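PDB 6CPU: phosphodiesterase from Candida albicans, which belongs to the HD-type phosphodiesterase clan, a largely helical family of metal-binding proteins, and carries a zinc and a magnesium ion. Local coordinates for residues S77-L82 against S88-F93; Y167-N172 against H382-I387; Q182-Y187 against C394-L399; L257-I262 against N388-I393; T400-I403 against L409-R412. One frame throughout, in Å; residues are numbered along the deposited sequence.

In the fold
Interactions 2, 3 and 4 gather round helix 377-394 and its continuation: residues 382-387 meet helix 165-173, residues 388-393 run against helix 253-264, and C394, with P396 of the following helix, faces helix 177-193. Interaction 4, about 12 Å from the chain centre to the centre of the contact, is wholly buried and apolar, whereas interactions 2 and 3 are partly buried and each includes a bridging water. Interaction 1, whose centre lies about 25 Å from the centre of the chain, joins a loop to helix 84-94 through three buried leucines. Interaction 5, also peripheral, differs in chemistry: backbone hydrogen bonds tie its two segments, directly after helix 396-400, which interaction 3 uses.

Interaction 1 (S77-L82 against S88-F93)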
# COMPACT_ATOMS: atom_id res chain seq x y z
N SER A 77 -12.23 -29.91 6.40
CA SER A 77 -11.32 -28.79 6.15
C SER A 77 -9.87 -29.01 6.58
O SER A 77 -9.59 -29.28 7.75
CB SER A 77 -11.84 -27.52 6.84
OG SER A 77 -10.81 -26.55 6.94
N LYS A 78 -8.96 -28.85 5.63
CA LYS A 78 -7.53 -28.91 5.93
C LYS A 78 -7.09 -27.74 6.83
O LYS A 78 -6.28 -27.93 7.73
CB LYS A 78 -6.72 -28.95 4.64
CG LYS A 78 -6.81 -30.31 3.96
CD LYS A 78 -6.13 -30.33 2.60
CE LYS A 78 -6.02 -31.76 2.08
NZ LYS A 78 -5.21 -31.84 0.84
N LEU A 79 -7.66 -26.56 6.62
CA LEU A 79 -7.34 -25.41 7.48
C LEU A 79 -7.72 -25.68 8.93
O LEU A 79 -6.92 -25.47 9.85
CB LEU A 79 -8.06 -24.13 7.03
CG LEU A 79 -7.39 -23.21 6.02
CD1 LEU A 79 -8.33 -22.04 5.74
CD2 LEU A 79 -6.03 -22.73 6.50
N ASP A 80 -8.95 -26.14 9.12
CA ASP A 80 -9.48 -26.40 10.46
C ASP A 80 -8.71 -27.52 11.17
O ASP A 80 -8.56 -27.49 12.39
CB ASP A 80 -10.97 -26.73 10.38
CG ASP A 80 -11.83 -25.55 9.87
OD1 ASP A 80 -11.36 -24.38 9.88
OD2 ASP A 80 -12.98 -25.79 9.46
N ASN A 81 -8.19 -28.48 10.40
CA ASN A 81 -7.47 -29.63 10.95
C ASN A 81 -5.95 -29.49 11.04
O ASN A 81 -5.26 -30.47 11.34
CB ASN A 81 -7.84 -30.88 10.13
CG ASN A 81 -9.29 -31.28 10.32
OD1 ASN A 81 -9.76 -31.41 11.46
ND2 ASN A 81 -10.02 -31.47 9.22
N LEU A 82 -5.42 -28.28 10.80
CA LEU A 82 -3.98 -28.05 10.91
C LEU A 82 -3.49 -28.31 12.32
O LEU A 82 -4.17 -27.97 13.28
CB LEU A 82 -3.61 -26.60 10.56
CG LEU A 82 -3.69 -26.17 9.11
CD1 LEU A 82 -3.53 -24.65 9.05
CD2 LEU A 82 -2.66 -26.86 8.22
N SER A 88 -0.57 -21.63 14.28
CA SER A 88 0.22 -20.60 14.91
C SER A 88 1.12 -19.88 13.89
O SER A 88 1.23 -18.65 13.91
CB SER A 88 1.04 -21.22 16.03
OG SER A 88 1.83 -20.27 16.70
N LEU A 89 1.75 -20.65 13.01
CA LEU A 89 2.58 -20.10 11.94
C LEU A 89 1.76 -19.20 11.02
O LEU A 89 2.21 -18.09 10.67
CB LEU A 89 3.22 -21.23 11.12
CG LEU A 89 4.05 -20.86 9.89
CD1 LEU A 89 5.17 -19.91 10.27
CD2 LEU A 89 4.62 -22.11 9.22
N LEU A 90 0.56 -19.66 10.65
CA LEU A 90 -0.34 -18.89 9.80
C LEU A 90 -0.68 -17.51 10.43
O LEU A 90 -0.58 -16.49 9.78
CB LEU A 90 -1.61 -19.68 9.54
CG LEU A 90 -2.54 -19.22 8.40
CD1 LEU A 90 -3.37 -20.39 7.87
CD2 LEU A 90 -3.46 -18.09 8.84
N ILE A 91 -1.10 -17.52 11.69
CA ILE A 91 -1.46 -16.29 12.40
C ILE A 91 -0.25 -15.36 12.56
O ILE A 91 -0.33 -14.16 12.28
CB ILE A 91 -2.08 -16.64 13.79
CG1 ILE A 91 -3.45 -17.31 13.64
CG2 ILE A 91 -2.20 -15.42 14.68
CD1 ILE A 91 -4.46 -16.56 12.79
N GLN A 92 0.87 -15.92 13.01
CA GLN A 92 2.10 -15.16 13.20
C GLN A 92 2.54 -14.42 11.92
O GLN A 92 2.97 -13.26 11.99
CB GLN A 92 3.20 -16.11 13.66
CG GLN A 92 4.45 -15.47 14.22
CD GLN A 92 5.54 -16.50 14.52
OE1 GLN A 92 5.68 -17.51 13.83
NE2 GLN A 92 6.31 -16.23 15.56
N PHE A 93 2.47 -15.09 10.78
CA PHE A 93 2.97 -14.56 9.53
C PHE A 93 1.95 -13.68 8.82
O PHE A 93 2.26 -12.54 8.47
CB PHE A 93 3.41 -15.66 8.55
CG PHE A 93 3.97 -15.12 7.26
CD1 PHE A 93 5.25 -14.59 7.23
CD2 PHE A 93 3.22 -15.12 6.10
CE1 PHE A 93 5.77 -14.07 6.06
CE2 PHE A 93 3.73 -14.61 4.92
CZ PHE A 93 5.02 -14.09 4.90
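L79 and L90 meet through single methyl branches: CD2 of L79 lies 3.8 Å from CD1 of L90, and the two side chains cross at about a right angle. L90 carries its CG opposite the backbone N (chi1 -165°), beside the carbonyl carbon, a setting that extends the chain from the helix toward the loop. In L79, chi1 of -90° with CD1 anti to CA leaves CD2 as the branch that reaches the helix, although the CB bond points past it. A second leucine, L82, joins more distantly, with CD1 at 4.4 Å from the same CD1 of L90. One methyl group of the helix therefore serves both loop residues, and 72 Å² is buried in all. L79 and L82 are the first and last residues of a type I beta turn, and an ST motif overlaps its start: S77 OG accepts a nearly straight bond from D80 N, at 2.9 Å and 173°. That serine oxygen has a further partner in E193, at the end of helix 177-193, and K87 reaches back to the carbonyl oxygens of D80 and L82. L90 also touches I29 of helix 25-34, while L82 rests on L186 of helix 177-193.

Interaction 2 (Y167-N172 against H382-I387); sequences YILNCN and HASLFI
L385 and L169 carry this contact, with I168 and S384 at its margins. The closest approach is between their methyl groups, CD1 of L169 and CD1 of L385, at 3.5 Å, a tight fit for two apolar carbons; the side chains cross at roughly a right angle. L385 adopts a chi1 of -101°, away from a staggered setting, and from there its two branches divide the work: CD1 goes to L169, while CD2 comes 4.0 Å from CG2 of I168. The same CD1 of L169 also touches S384, 3.6 Å from OG. The hydroxyl is not left to the methyl alone, because a water spans the helices there: it donates to L169 O at 3.0 Å and pairs with S384 OG at 2.9 Å. N172 makes no direct contact with 382-387; its ND2 bonds back to I168 O at 2.9 Å, from the opposite face of the carbonyl plane to its own backbone N, while its side chain packs on N388 and K389. The short helix axes pass 9.7 Å apart at an angle of 49°, and the touching residues are I168 and L169 on one helix and S384 and L385 on the other. In the fold, helix 165-173 lies on one side of helix 377-394; F386 and I387 of the latter pack against helix 411-421, and L169 also touches Y372 and Y381.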
# COMPACT_ATOMS: atom_id res chain seq x y z
N TYR A 167 11.62 -5.80 13.42
CA TYR A 167 11.20 -7.18 13.69
C TYR A 167 10.68 -7.85 12.41
O TYR A 167 11.05 -9.00 12.08
CB TYR A 167 10.13 -7.19 14.78
CG TYR A 167 9.38 -8.49 14.86
CD1 TYR A 167 9.94 -9.59 15.49
CD2 TYR A 167 8.13 -8.62 14.29
CE1 TYR A 167 9.25 -10.79 15.56
CE2 TYR A 167 7.43 -9.81 14.35
CZ TYR A 167 8.01 -10.89 14.98
OH TYR A 167 7.32 -12.08 15.04
N ILE A 168 9.83 -7.13 11.69
CA ILE A 168 9.23 -7.67 10.48
C ILE A 168 10.31 -7.82 9.41
O ILE A 168 10.36 -8.84 8.72
CB ILE A 168 8.07 -6.79 9.97
CG1 ILE A 168 6.94 -6.75 11.00
CG2 ILE A 168 7.56 -7.33 8.64
CD1 ILE A 168 5.92 -5.64 10.78
N LEU A 169 11.18 -6.82 9.28
CA LEU A 169 12.27 -6.86 8.32
C LEU A 169 13.18 -8.07 8.56
O LEU A 169 13.48 -8.85 7.64
CB LEU A 169 13.05 -5.56 8.43
CG LEU A 169 13.96 -5.13 7.30
CD1 LEU A 169 13.21 -4.96 6.00
CD2 LEU A 169 14.63 -3.83 7.72
N ASN A 170 13.60 -8.24 9.81
CA ASN A 170 14.47 -9.35 10.21
C ASN A 170 13.81 -10.71 10.01
O ASN A 170 14.45 -11.63 9.50
CB ASN A 170 14.91 -9.21 11.66
CG ASN A 170 15.79 -10.38 12.13
OD1 ASN A 170 15.31 -11.32 12.77
ND2 ASN A 170 17.06 -10.32 11.78
N CYS A 171 12.54 -10.82 10.39
CA CYS A 171 11.83 -12.07 10.27
C CYS A 171 11.76 -12.52 8.81
O CYS A 171 11.91 -13.71 8.51
CB CYS A 171 10.42 -11.98 10.85
SG CYS A 171 9.51 -13.52 10.67
N ASN A 172 11.53 -11.58 7.89
CA ASN A 172 11.41 -11.94 6.49
C ASN A 172 12.72 -12.13 5.76
O ASN A 172 12.74 -12.79 4.71
CB ASN A 172 10.50 -10.96 5.77
CG ASN A 172 9.07 -11.17 6.13
OD1 ASN A 172 8.41 -12.07 5.62
ND2 ASN A 172 8.59 -10.38 7.08
N HIS A 382 10.50 -0.83 2.25
CA HIS A 382 9.39 -1.25 1.41
C HIS A 382 9.81 -2.35 0.43
O HIS A 382 9.11 -3.32 0.25
CB HIS A 382 8.77 -0.11 0.58
CG HIS A 382 8.41 1.10 1.37
ND1 HIS A 382 7.74 1.05 2.57
CD2 HIS A 382 8.61 2.41 1.11
CE1 HIS A 382 7.57 2.27 3.03
NE2 HIS A 382 8.09 3.12 2.16
N ALA A 383 10.97 -2.18 -0.20
CA ALA A 383 11.43 -3.14 -1.21
C ALA A 383 11.71 -4.51 -0.57
O ALA A 383 11.40 -5.56 -1.12
CB ALA A 383 12.68 -2.61 -1.89
N SER A 384 12.32 -4.47 0.60
CA SER A 384 12.71 -5.70 1.26
C SER A 384 11.46 -6.46 1.71
O SER A 384 11.32 -7.67 1.47
CB SER A 384 13.64 -5.41 2.43
OG SER A 384 14.14 -6.63 2.95
N LEU A 385 10.53 -5.75 2.35
CA LEU A 385 9.24 -6.35 2.70
C LEU A 385 8.45 -6.85 1.52
O LEU A 385 7.92 -7.96 1.55
CB LEU A 385 8.36 -5.36 3.47
CG LEU A 385 8.35 -5.59 4.97
CD1 LEU A 385 9.72 -5.36 5.56
CD2 LEU A 385 7.30 -4.72 5.65
N PHE A 386 8.29 -6.03 0.49
CA PHE A 386 7.42 -6.43 -0.61
C PHE A 386 7.93 -7.70 -1.29
O PHE A 386 7.15 -8.62 -1.59
CB PHE A 386 7.25 -5.31 -1.61
CG PHE A 386 6.23 -5.58 -2.67
CD1 PHE A 386 4.93 -5.98 -2.33
CD2 PHE A 386 6.54 -5.42 -4.00
CE1 PHE A 386 3.98 -6.22 -3.33
CE2 PHE A 386 5.60 -5.65 -4.99
CZ PHE A 386 4.32 -6.04 -4.66
N ILE A 387 9.24 -7.77 -1.50
CA ILE A 387 9.81 -8.96 -2.13
C ILE A 387 9.78 -10.15 -1.18
O ILE A 387 9.31 -11.22 -1.55
CB ILE A 387 11.26 -8.74 -2.61
CG1 ILE A 387 11.36 -7.59 -3.62
CG2 ILE A 387 11.83 -10.06 -3.18
CD1 ILE A 387 10.46 -7.71 -4.84
O HOH W 1 12.92 -8.64 4.71

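Interaction 3 (Q182-Y187 against C394-L399); sequences QLIYLY and CWPDLL
The ring of Y187 has the sulfur of C394 over one face: SG stands 3.6 Å above the plane, displaced toward the rim, and 3.9 Å from the ring centroid. At the edge of the ring, in its plane, sits a water that pairs with Y187 OH at 2.6 Å and donates to C394 O at 2.9 Å. The residue is thus held twice by the same cysteine, over the ring through sulfur and at the phenol through solvent. With CG opposite the backbone N (chi1 174°), Y187 reaches out from helix 177-193, and its CE2 comes 3.6 Å from C394 O. One turn earlier, I184 makes a looser touch, CD1 to CG of P396 at 4.5 Å. The CB of W395 points away from 182-187; L398 CB lies over one face of the indole, which also meets F259 edge-to-face. F259 and A258 of helix 253-264 in turn touch Y187. The geometry is that of a Cys sulfur-aromatic contact, placed at the junction where helix 377-394 ends and W395, as N-cap, starts helix 396-400.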
# COMPACT_ATOMS: atom_id res chain seq x y z
N GLN A 182 6.48 -23.91 3.79
CA GLN A 182 5.34 -24.13 4.66
C GLN A 182 4.36 -22.94 4.59
O GLN A 182 3.15 -23.14 4.54
CB GLN A 182 5.81 -24.38 6.10
CG GLN A 182 4.77 -24.98 7.04
CD GLN A 182 4.35 -26.40 6.66
OE1 GLN A 182 3.41 -26.95 7.23
NE2 GLN A 182 5.04 -26.99 5.69
N LEU A 183 4.88 -21.72 4.59
CA LEU A 183 4.02 -20.53 4.39
C LEU A 183 3.33 -20.54 3.03
O LEU A 183 2.17 -20.14 2.94
CB LEU A 183 4.82 -19.23 4.55
CG LEU A 183 5.29 -18.97 5.98
CD1 LEU A 183 6.20 -17.78 6.01
CD2 LEU A 183 4.12 -18.75 6.94
N ILE A 184 4.03 -20.97 1.98
CA ILE A 184 3.46 -21.09 0.64
C ILE A 184 2.32 -22.11 0.67
O ILE A 184 1.26 -21.90 0.05
CB ILE A 184 4.53 -21.49 -0.42
CG1 ILE A 184 5.50 -20.33 -0.66
CG2 ILE A 184 3.88 -21.87 -1.75
CD1 ILE A 184 6.72 -20.67 -1.49
N TYR A 185 2.53 -23.20 1.39
CA TYR A 185 1.54 -24.25 1.55
C TYR A 185 0.27 -23.73 2.23
O TYR A 185 -0.84 -24.00 1.80
CB TYR A 185 2.14 -25.41 2.34
CG TYR A 185 1.12 -26.40 2.84
CD1 TYR A 185 0.76 -26.46 4.18
CD2 TYR A 185 0.50 -27.28 1.96
CE1 TYR A 185 -0.18 -27.36 4.64
CE2 TYR A 185 -0.44 -28.20 2.40
CZ TYR A 185 -0.78 -28.23 3.74
OH TYR A 185 -1.72 -29.15 4.16
N LEU A 186 0.47 -22.95 3.29
CA LEU A 186 -0.65 -22.36 4.03
C LEU A 186 -1.36 -21.29 3.20
O LEU A 186 -2.57 -21.17 3.27
CB LEU A 186 -0.16 -21.80 5.36
CG LEU A 186 0.37 -22.81 6.38
CD1 LEU A 186 1.09 -22.14 7.54
CD2 LEU A 186 -0.75 -23.69 6.90
N TYR A 187 -0.60 -20.53 2.40
CA TYR A 187 -1.20 -19.56 1.50
C TYR A 187 -2.13 -20.26 0.51
O TYR A 187 -3.28 -19.87 0.32
CB TYR A 187 -0.10 -18.81 0.76
CG TYR A 187 -0.59 -17.86 -0.31
CD1 TYR A 187 -1.41 -16.78 0.02
CD2 TYR A 187 -0.22 -18.02 -1.63
CE1 TYR A 187 -1.86 -15.91 -0.96
CE2 TYR A 187 -0.66 -17.16 -2.61
CZ TYR A 187 -1.48 -16.10 -2.26
OH TYR A 187 -1.91 -15.24 -3.24
N CYS A 394 3.57 -15.27 -2.04
CA CYS A 394 2.35 -15.22 -2.85
C CYS A 394 2.54 -15.43 -4.36
O CYS A 394 1.63 -15.91 -5.02
CB CYS A 394 1.65 -13.89 -2.67
SG CYS A 394 1.07 -13.66 -0.99
N TRP A 395 3.70 -15.06 -4.89
CA TRP A 395 3.92 -15.03 -6.34
C TRP A 395 5.40 -15.28 -6.69
O TRP A 395 6.00 -14.52 -7.46
CB TRP A 395 3.44 -13.67 -6.89
CG TRP A 395 2.94 -13.68 -8.30
CD1 TRP A 395 3.08 -14.68 -9.23
CD2 TRP A 395 2.24 -12.62 -8.95
NE1 TRP A 395 2.51 -14.30 -10.42
CE2 TRP A 395 1.98 -13.04 -10.28
CE3 TRP A 395 1.80 -11.36 -8.55
CZ2 TRP A 395 1.31 -12.23 -11.20
CZ3 TRP A 395 1.13 -10.56 -9.47
CH2 TRP A 395 0.89 -10.99 -10.78
N PRO A 396 6.00 -16.35 -6.13
CA PRO A 396 7.43 -16.58 -6.33
C PRO A 396 7.85 -16.73 -7.80
O PRO A 396 8.95 -16.31 -8.17
CB PRO A 396 7.70 -17.88 -5.56
CG PRO A 396 6.37 -18.52 -5.39
CD PRO A 396 5.38 -17.40 -5.30
N ASP A 397 6.96 -17.28 -8.63
CA ASP A 397 7.29 -17.44 -10.04
C ASP A 397 7.32 -16.12 -10.82
O ASP A 397 7.95 -16.04 -11.87
CB ASP A 397 6.36 -18.47 -10.70
CG ASP A 397 6.58 -19.90 -10.19
OD1 ASP A 397 7.55 -20.15 -9.43
OD2 ASP A 397 5.80 -20.78 -10.57
N LEU A 398 6.68 -15.05 -10.32
CA LEU A 398 6.87 -13.74 -10.93
C LEU A 398 8.30 -13.22 -10.70
O LEU A 398 8.88 -12.60 -11.59
CB LEU A 398 5.83 -12.70 -10.45
CG LEU A 398 6.00 -11.25 -10.94
CD1 LEU A 398 5.68 -11.12 -12.42
CD2 LEU A 398 5.15 -10.27 -10.15
N LEU A 399 8.86 -13.48 -9.52
CA LEU A 399 10.18 -12.96 -9.16
C LEU A 399 11.30 -13.50 -10.04
O LEU A 399 12.26 -12.79 -10.32
CB LEU A 399 10.50 -13.24 -7.69
CG LEU A 399 9.61 -12.52 -6.67
CD1 LEU A 399 9.98 -12.94 -5.25
CD2 LEU A 399 9.72 -11.00 -6.83
O HOH W 2 -1.14 -15.49 -5.72

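Interaction 4 (L257-I262 against N388-I393); sequences LAFIFI and NKVLRI
F259 is gripped by two neighbours on the opposing helix. Its CE1 lies 3.7 Å from CG1 of V390 and 3.8 Å from CD2 of L391, and CZ is 4.0 Å from that same L391 methyl, so one corner of the ring touches both aliphatic side chains. Both methyl groups approach obliquely, neither squarely over the ring nor at its rim. V390 turns CG1 opposite its backbone N (chi1 178°), and this branch faces helix 253-264. The looser part lies one turn on, where I262 offers CG2 to the same V390 CG1 at 4.2 Å. Although the CA and CB of I262 aim at the other helix, its chi2 of -15°, close to eclipsed, swings the end of the chain elsewhere. K389 comes no nearer than 5.9 Å with its side chain and engages instead F93 of helix 84-94 in a cation-pi contact. All four touching residues are buried; the more open side belongs to N388 and R392, partly exposed and directed away from helix 253-264. The helix segments run antiparallel, at 170°, with axes 10.5 Å apart. Helix 377-394 widens here into a pi-type turn over residues 388-391, which includes V390 and L391. No hydrogen bond or ion pair crosses the interface, and only carbon meets carbon. The chemistry implies an association governed by the shapes of ring and methyl groups and by exclusion of water, without the directional constraint of polar bonds.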
# COMPACT_ATOMS: atom_id res chain seq x y z
N LEU A 257 -7.36 -12.22 -5.69
CA LEU A 257 -7.91 -11.58 -4.50
C LEU A 257 -7.13 -11.95 -3.23
O LEU A 257 -6.88 -11.08 -2.39
CB LEU A 257 -9.39 -11.89 -4.32
CG LEU A 257 -10.38 -11.27 -5.32
CD1 LEU A 257 -11.81 -11.65 -4.96
CD2 LEU A 257 -10.26 -9.76 -5.41
N ALA A 258 -6.75 -13.22 -3.06
CA ALA A 258 -5.97 -13.60 -1.88
C ALA A 258 -4.67 -12.78 -1.79
O ALA A 258 -4.31 -12.28 -0.73
CB ALA A 258 -5.66 -15.10 -1.90
N PHE A 259 -3.95 -12.71 -2.90
CA PHE A 259 -2.73 -11.92 -3.01
C PHE A 259 -2.98 -10.46 -2.62
O PHE A 259 -2.21 -9.87 -1.86
CB PHE A 259 -2.17 -12.04 -4.43
CG PHE A 259 -1.19 -10.97 -4.82
CD1 PHE A 259 0.04 -10.86 -4.18
CD2 PHE A 259 -1.47 -10.10 -5.86
CE1 PHE A 259 0.95 -9.89 -4.56
CE2 PHE A 259 -0.57 -9.14 -6.25
CZ PHE A 259 0.65 -9.03 -5.60
N ILE A 260 -4.07 -9.88 -3.13
CA ILE A 260 -4.36 -8.47 -2.87
C ILE A 260 -4.75 -8.23 -1.41
O ILE A 260 -4.41 -7.18 -0.84
CB ILE A 260 -5.44 -7.94 -3.83
CG1 ILE A 260 -4.92 -8.03 -5.27
CG2 ILE A 260 -5.79 -6.49 -3.50
CD1 ILE A 260 -6.03 -8.13 -6.29
N PHE A 261 -5.46 -9.18 -0.80
CA PHE A 261 -5.77 -9.07 0.64
C PHE A 261 -4.48 -9.05 1.46
O PHE A 261 -4.36 -8.26 2.41
CB PHE A 261 -6.66 -10.22 1.11
CG PHE A 261 -8.12 -9.92 1.07
CD1 PHE A 261 -8.83 -10.01 -0.11
CD2 PHE A 261 -8.80 -9.59 2.24
CE1 PHE A 261 -10.19 -9.75 -0.15
CE2 PHE A 261 -10.16 -9.33 2.21
CZ PHE A 261 -10.85 -9.40 1.01
N ILE A 262 -3.54 -9.90 1.09
CA ILE A 262 -2.23 -9.96 1.74
C ILE A 262 -1.49 -8.63 1.60
O ILE A 262 -0.93 -8.15 2.57
CB ILE A 262 -1.32 -11.07 1.12
CG1 ILE A 262 -1.80 -12.50 1.42
CG2 ILE A 262 0.14 -10.89 1.51
CD1 ILE A 262 -2.80 -12.68 2.51
N ASN A 388 10.26 -9.97 0.05
CA ASN A 388 10.53 -11.12 0.91
C ASN A 388 9.34 -11.59 1.72
O ASN A 388 9.25 -12.77 2.05
CB ASN A 388 11.69 -10.82 1.82
CG ASN A 388 12.96 -10.50 1.05
OD1 ASN A 388 13.32 -11.21 0.12
ND2 ASN A 388 13.62 -9.45 1.43
N LYS A 389 8.43 -10.68 2.04
CA LYS A 389 7.21 -11.07 2.74
C LYS A 389 6.09 -11.41 1.76
O LYS A 389 5.47 -12.46 1.89
CB LYS A 389 6.73 -9.98 3.71
CG LYS A 389 5.41 -10.30 4.40
CD LYS A 389 5.10 -9.29 5.49
CE LYS A 389 3.67 -9.43 6.02
NZ LYS A 389 3.43 -10.76 6.64
N VAL A 390 5.81 -10.52 0.81
CA VAL A 390 4.64 -10.67 -0.04
C VAL A 390 4.90 -11.57 -1.26
O VAL A 390 4.32 -12.65 -1.36
CB VAL A 390 4.07 -9.30 -0.48
CG1 VAL A 390 2.88 -9.50 -1.41
CG2 VAL A 390 3.65 -8.50 0.74
N LEU A 391 5.78 -11.15 -2.17
CA LEU A 391 5.91 -11.85 -3.46
C LEU A 391 6.59 -13.21 -3.34
O LEU A 391 6.20 -14.14 -4.05
CB LEU A 391 6.62 -10.97 -4.50
CG LEU A 391 5.93 -9.66 -4.89
CD1 LEU A 391 6.82 -8.85 -5.82
CD2 LEU A 391 4.57 -9.91 -5.55
N ARG A 392 7.58 -13.35 -2.45
CA ARG A 392 8.27 -14.64 -2.28
C ARG A 392 7.31 -15.75 -1.88
O ARG A 392 7.49 -16.91 -2.27
CB ARG A 392 9.40 -14.52 -1.24
CG ARG A 392 10.20 -15.80 -0.99
CD ARG A 392 10.96 -16.23 -2.24
NE ARG A 392 11.57 -17.56 -2.10
CZ ARG A 392 10.96 -18.73 -2.34
NH1 ARG A 392 9.69 -18.80 -2.72
NH2 ARG A 392 11.66 -19.85 -2.19
N ILE A 393 6.30 -15.40 -1.08
CA ILE A 393 5.26 -16.33 -0.63
C ILE A 393 4.09 -16.42 -1.61
O ILE A 393 3.66 -17.51 -1.97
CB ILE A 393 4.76 -15.95 0.79
CG1 ILE A 393 5.92 -15.90 1.79
CG2 ILE A 393 3.64 -16.88 1.26
CD1 ILE A 393 6.82 -17.12 1.81

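Interaction 5 (T400-I403 against L409-R412); sequences TCTI and LTIR
I403 and I411 face each other obliquely across two short backbones, CG2 of the first lying 3.9 Å from CD1 of the second. I403 also angles its other branch toward L409, where CD1 comes 4.0 Å from CD2. The two contacts use different arms of one side chain: chi1 of 61° puts CG1 between the backbone N and the carbonyl carbon, a crowded position, and turns CG2 beside the backbone N. Next along, I411 sets its CG1 against CB of C401, at 4.0 Å. The frame behind these groups is an isolated antiparallel bridge in which T402 and T410 form the non-hydrogen-bonded pair, their CA atoms 4.1 Å apart. I411 N donates to C401 O at 2.9 Å, and I403 N donates to L409 O at 3.0 Å, the latter nearly in line with the carbonyl bond at 174°. The same carbonyl oxygens are approached by CA atoms of T410 and T402 as CA-H...O contacts. The threonine hydroxyls look elsewhere: T402 OG1 bonds to E404 O, and T410, the N-cap of helix 411-421, bonds to S413 N. Around the bridge, I337 touches C401 and I411, while D447 touches I403 and L409. The chemistry implies a division of roles, with backbone bonds fixing the register of the two segments and the apolar branches of I403, L409 and I411 packing alongside them.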
# COMPACT_ATOMS: atom_id res chain seq x y z
N THR A 400 11.17 -14.75 -10.46
CA THR A 400 12.20 -15.43 -11.26
C THR A 400 12.03 -15.27 -12.78
O THR A 400 12.90 -15.68 -13.54
CB THR A 400 12.25 -16.93 -10.93
OG1 THR A 400 10.95 -17.51 -11.08
CG2 THR A 400 12.76 -17.17 -9.51
N CYS A 401 10.92 -14.68 -13.22
CA CYS A 401 10.78 -14.27 -14.61
C CYS A 401 11.83 -13.22 -14.93
O CYS A 401 12.24 -12.46 -14.06
CB CYS A 401 9.41 -13.64 -14.89
SG CYS A 401 8.04 -14.79 -14.94
N THR A 402 12.26 -13.20 -16.19
CA THR A 402 13.21 -12.20 -16.66
C THR A 402 12.45 -11.21 -17.55
O THR A 402 11.37 -11.53 -18.05
CB THR A 402 14.38 -12.86 -17.41
OG1 THR A 402 13.88 -13.72 -18.44
CG2 THR A 402 15.21 -13.70 -16.44
N ILE A 403 13.00 -10.01 -17.73
CA ILE A 403 12.29 -8.96 -18.46
C ILE A 403 12.12 -9.23 -19.96
O ILE A 403 11.26 -8.63 -20.60
CB ILE A 403 12.92 -7.56 -18.27
CG1 ILE A 403 14.37 -7.52 -18.79
CG2 ILE A 403 12.86 -7.13 -16.81
CD1 ILE A 403 14.83 -6.11 -19.08
N LEU A 409 18.21 -9.94 -16.41
CA LEU A 409 17.58 -9.07 -15.41
C LEU A 409 16.20 -9.60 -15.03
O LEU A 409 15.32 -9.73 -15.89
CB LEU A 409 17.45 -7.63 -15.91
CG LEU A 409 16.92 -6.61 -14.89
CD1 LEU A 409 17.91 -6.42 -13.75
CD2 LEU A 409 16.60 -5.27 -15.54
N THR A 410 16.02 -9.91 -13.75
CA THR A 410 14.78 -10.50 -13.26
C THR A 410 13.75 -9.43 -12.92
O THR A 410 14.08 -8.26 -12.72
CB THR A 410 15.01 -11.34 -12.00
OG1 THR A 410 15.51 -10.50 -10.95
CG2 THR A 410 16.00 -12.48 -12.26
N ILE A 411 12.50 -9.85 -12.86
CA ILE A 411 11.42 -8.97 -12.45
C ILE A 411 11.59 -8.60 -10.97
O ILE A 411 11.28 -7.49 -10.58
CB ILE A 411 10.05 -9.61 -12.75
CG1 ILE A 411 9.83 -9.67 -14.28
CG2 ILE A 411 8.90 -8.88 -12.07
CD1 ILE A 411 9.66 -8.32 -14.95
N ARG A 412 12.12 -9.51 -10.16
CA ARG A 412 12.53 -9.16 -8.79
C ARG A 412 13.42 -7.91 -8.78
O ARG A 412 13.11 -6.92 -8.12
CB ARG A 412 13.24 -10.36 -8.11
CG ARG A 412 13.77 -10.05 -6.72
CD ARG A 412 14.33 -11.25 -6.00
NE ARG A 412 15.03 -10.83 -4.78
CZ ARG A 412 16.28 -10.36 -4.73
NH1 ARG A 412 17.01 -10.24 -5.84
NH2 ARG A 412 16.80 -10.00 -3.56